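Local coordinates for hypothetical protein, haloacid dehalogenase-like hydrolase (Bacillus subtilis, PDB 1NRW), which removes phosphate from phosphorylated five- and six-carbon sugars and nucleoside monophosphates in vitro as a magnesium-dependent HAD-superfamily phosphatase of the Cof family, at residues N28-A33 with I38-S43. Residues are numbered along the deposited sequence; the frame is centred on the assembly and turned at random.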
loop_
_atom_site.group_PDB
_atom_site.type_symbol
_atom_site.label_atom_id
_atom_site.label_comp_id
_atom_site.label_asym_id
_atom_site.label_seq_id
_atom_site.Cartn_x
_atom_site.Cartn_y
_atom_site.Cartn_z
ATOM N N ASN A 28 -18.297 0.631 -10.350
ATOM C CA ASN A 28 -19.661 1.089 -10.114
ATOM C C ASN A 28 -19.918 1.304 -8.626
ATOM O O ASN A 28 -20.562 2.279 -8.238
ATOM C CB ASN A 28 -20.679 0.088 -10.677
ATOM C CG ASN A 28 -20.757 0.121 -12.198
ATOM O OD1 ASN A 28 -20.815 1.190 -12.806
ATOM N ND2 ASN A 28 -20.775 -1.057 -12.817
ATOM N N ALA A 29 -19.412 0.397 -7.791
ATOM C CA ALA A 29 -19.598 0.511 -6.344
ATOM C C ALA A 29 -18.924 1.768 -5.795
ATOM O O ALA A 29 -19.478 2.445 -4.924
ATOM C CB ALA A 29 -19.051 -0.736 -5.640
ATOM N N LEU A 30 -17.731 2.081 -6.295
ATOM C CA LEU A 30 -17.007 3.273 -5.846
ATOM C C LEU A 30 -17.759 4.546 -6.214
ATOM O O LEU A 30 -17.910 5.454 -5.393
ATOM C CB LEU A 30 -15.607 3.343 -6.468
ATOM C CG LEU A 30 -14.491 2.446 -5.935
ATOM C CD1 LEU A 30 -13.184 2.801 -6.637
ATOM C CD2 LEU A 30 -14.348 2.636 -4.439
ATOM N N ARG A 31 -18.217 4.617 -7.459
ATOM C CA ARG A 31 -18.950 5.785 -7.923
ATOM C C ARG A 31 -20.276 5.934 -7.187
ATOM O O ARG A 31 -20.710 7.052 -6.913
ATOM C CB ARG A 31 -19.188 5.696 -9.430
ATOM C CG ARG A 31 -17.901 5.768 -10.239
ATOM C CD ARG A 31 -18.160 5.665 -11.730
ATOM N NE ARG A 31 -16.917 5.749 -12.495
ATOM C CZ ARG A 31 -16.160 6.839 -12.583
ATOM N NH1 ARG A 31 -16.512 7.957 -11.955
ATOM N NH2 ARG A 31 -15.043 6.811 -13.299
ATOM N N GLN A 32 -20.913 4.815 -6.855
ATOM C CA GLN A 32 -22.189 4.876 -6.139
ATOM C C GLN A 32 -21.967 5.431 -4.740
ATOM O O GLN A 32 -22.767 6.221 -4.237
ATOM C CB GLN A 32 -22.834 3.490 -6.048
ATOM C CG GLN A 32 -24.186 3.490 -5.327
ATOM C CD GLN A 32 -25.153 4.507 -5.909
ATOM O OE1 GLN A 32 -25.346 4.565 -7.125
ATOM N NE2 GLN A 32 -25.773 5.309 -5.044
ATOM N N ALA A 33 -20.874 5.009 -4.113
ATOM C CA ALA A 33 -20.535 5.477 -2.779
ATOM C C ALA A 33 -20.310 6.985 -2.810
ATOM O O ALA A 33 -20.772 7.706 -1.929
ATOM C CB ALA A 33 -19.282 4.764 -2.273
ATOM N N ILE A 38 -20.487 9.657 0.260
ATOM C CA ILE A 38 -19.482 9.015 1.099
ATOM C C ILE A 38 -18.086 9.364 0.586
ATOM O O ILE A 38 -17.829 9.314 -0.615
ATOM C CB ILE A 38 -19.641 7.470 1.089
ATOM C CG1 ILE A 38 -21.009 7.079 1.655
ATOM C CG2 ILE A 38 -18.525 6.819 1.900
ATOM C CD1 ILE A 38 -21.319 5.591 1.553
ATOM N N GLU A 39 -17.190 9.729 1.496
ATOM C CA GLU A 39 -15.824 10.052 1.112
ATOM C C GLU A 39 -15.092 8.728 0.916
ATOM O O GLU A 39 -15.007 7.917 1.838
ATOM C CB GLU A 39 -15.128 10.862 2.207
ATOM C CG GLU A 39 -15.744 12.230 2.487
ATOM C CD GLU A 39 -15.545 13.221 1.354
ATOM O OE1 GLU A 39 -14.747 12.944 0.433
ATOM O OE2 GLU A 39 -16.183 14.294 1.389
ATOM N N VAL A 40 -14.575 8.506 -0.287
ATOM C CA VAL A 40 -13.856 7.271 -0.569
ATOM C C VAL A 40 -12.357 7.516 -0.611
ATOM O O VAL A 40 -11.885 8.441 -1.279
ATOM C CB VAL A 40 -14.302 6.648 -1.909
ATOM C CG1 VAL A 40 -13.438 5.425 -2.225
ATOM C CG2 VAL A 40 -15.775 6.247 -1.827
ATOM N N VAL A 41 -11.618 6.682 0.113
ATOM C CA VAL A 41 -10.168 6.787 0.173
ATOM C C VAL A 41 -9.525 5.456 -0.195
ATOM O O VAL A 41 -9.939 4.406 0.295
ATOM C CB VAL A 41 -9.704 7.173 1.595
ATOM C CG1 VAL A 41 -8.207 7.444 1.601
ATOM C CG2 VAL A 41 -10.488 8.384 2.082
ATOM N N VAL A 42 -8.533 5.503 -1.077
ATOM C CA VAL A 42 -7.802 4.308 -1.484
ATOM C C VAL A 42 -6.449 4.415 -0.784
ATOM O O VAL A 42 -5.761 5.437 -0.891
ATOM C CB VAL A 42 -7.643 4.250 -3.017
ATOM C CG1 VAL A 42 -6.669 3.151 -3.413
ATOM C CG2 VAL A 42 -9.001 3.984 -3.651
ATOM N N SER A 43 -6.078 3.360 -0.065
ATOM C CA SER A 43 -4.844 3.353 0.721
ATOM C C SER A 43 -3.864 2.260 0.308
ATOM O O SER A 43 -4.204 1.077 0.300
ATOM C CB SER A 43 -5.204 3.196 2.199
ATOM O OG SER A 43 -4.057 3.315 3.023
#
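The backbone N of Ile38 donates to Ala33 O at 2.9 Å, tying the chain that enters strand 39-43 back to the last turn of helix 24-35. This is the helix-to-strand half of a beta-alpha-beta crossover in the Rossmann-like core of a HAD hydrolase: strand 6-10, which carries the putative nucleophile Asp10, runs parallel and next to strand 39-43, and helix 24-35, in the connection between them, packs on the sheet. The bond is moderately bent, with an N-H...O angle of 152°, and the donor stands 24° out of the carbonyl plane. Ile38 also lays its own side chain against the same oxygen, CB lying 3.2 Å from Ala33 O, so the carbonyl meets both the amide and the aliphatic root of one residue.

Beyond this link the contact is purely apolar, and Val40 divides it between its two methyls. CG2 packs on Ala33 CB at 3.8 Å, whereas CG1, turned anti to the valine's own nitrogen (chi1 175°), reaches Leu30, whose side chain crosses that of Val40 at about a right angle. Ile9 of strand 6-10 touches both Leu30 and Val40, while Met284 of the neighbouring helix 279-286 touches Ala33. Between helix and sheet, the Leu30 branch that meets Val40 CG1 is CD2, 3.7 Å away.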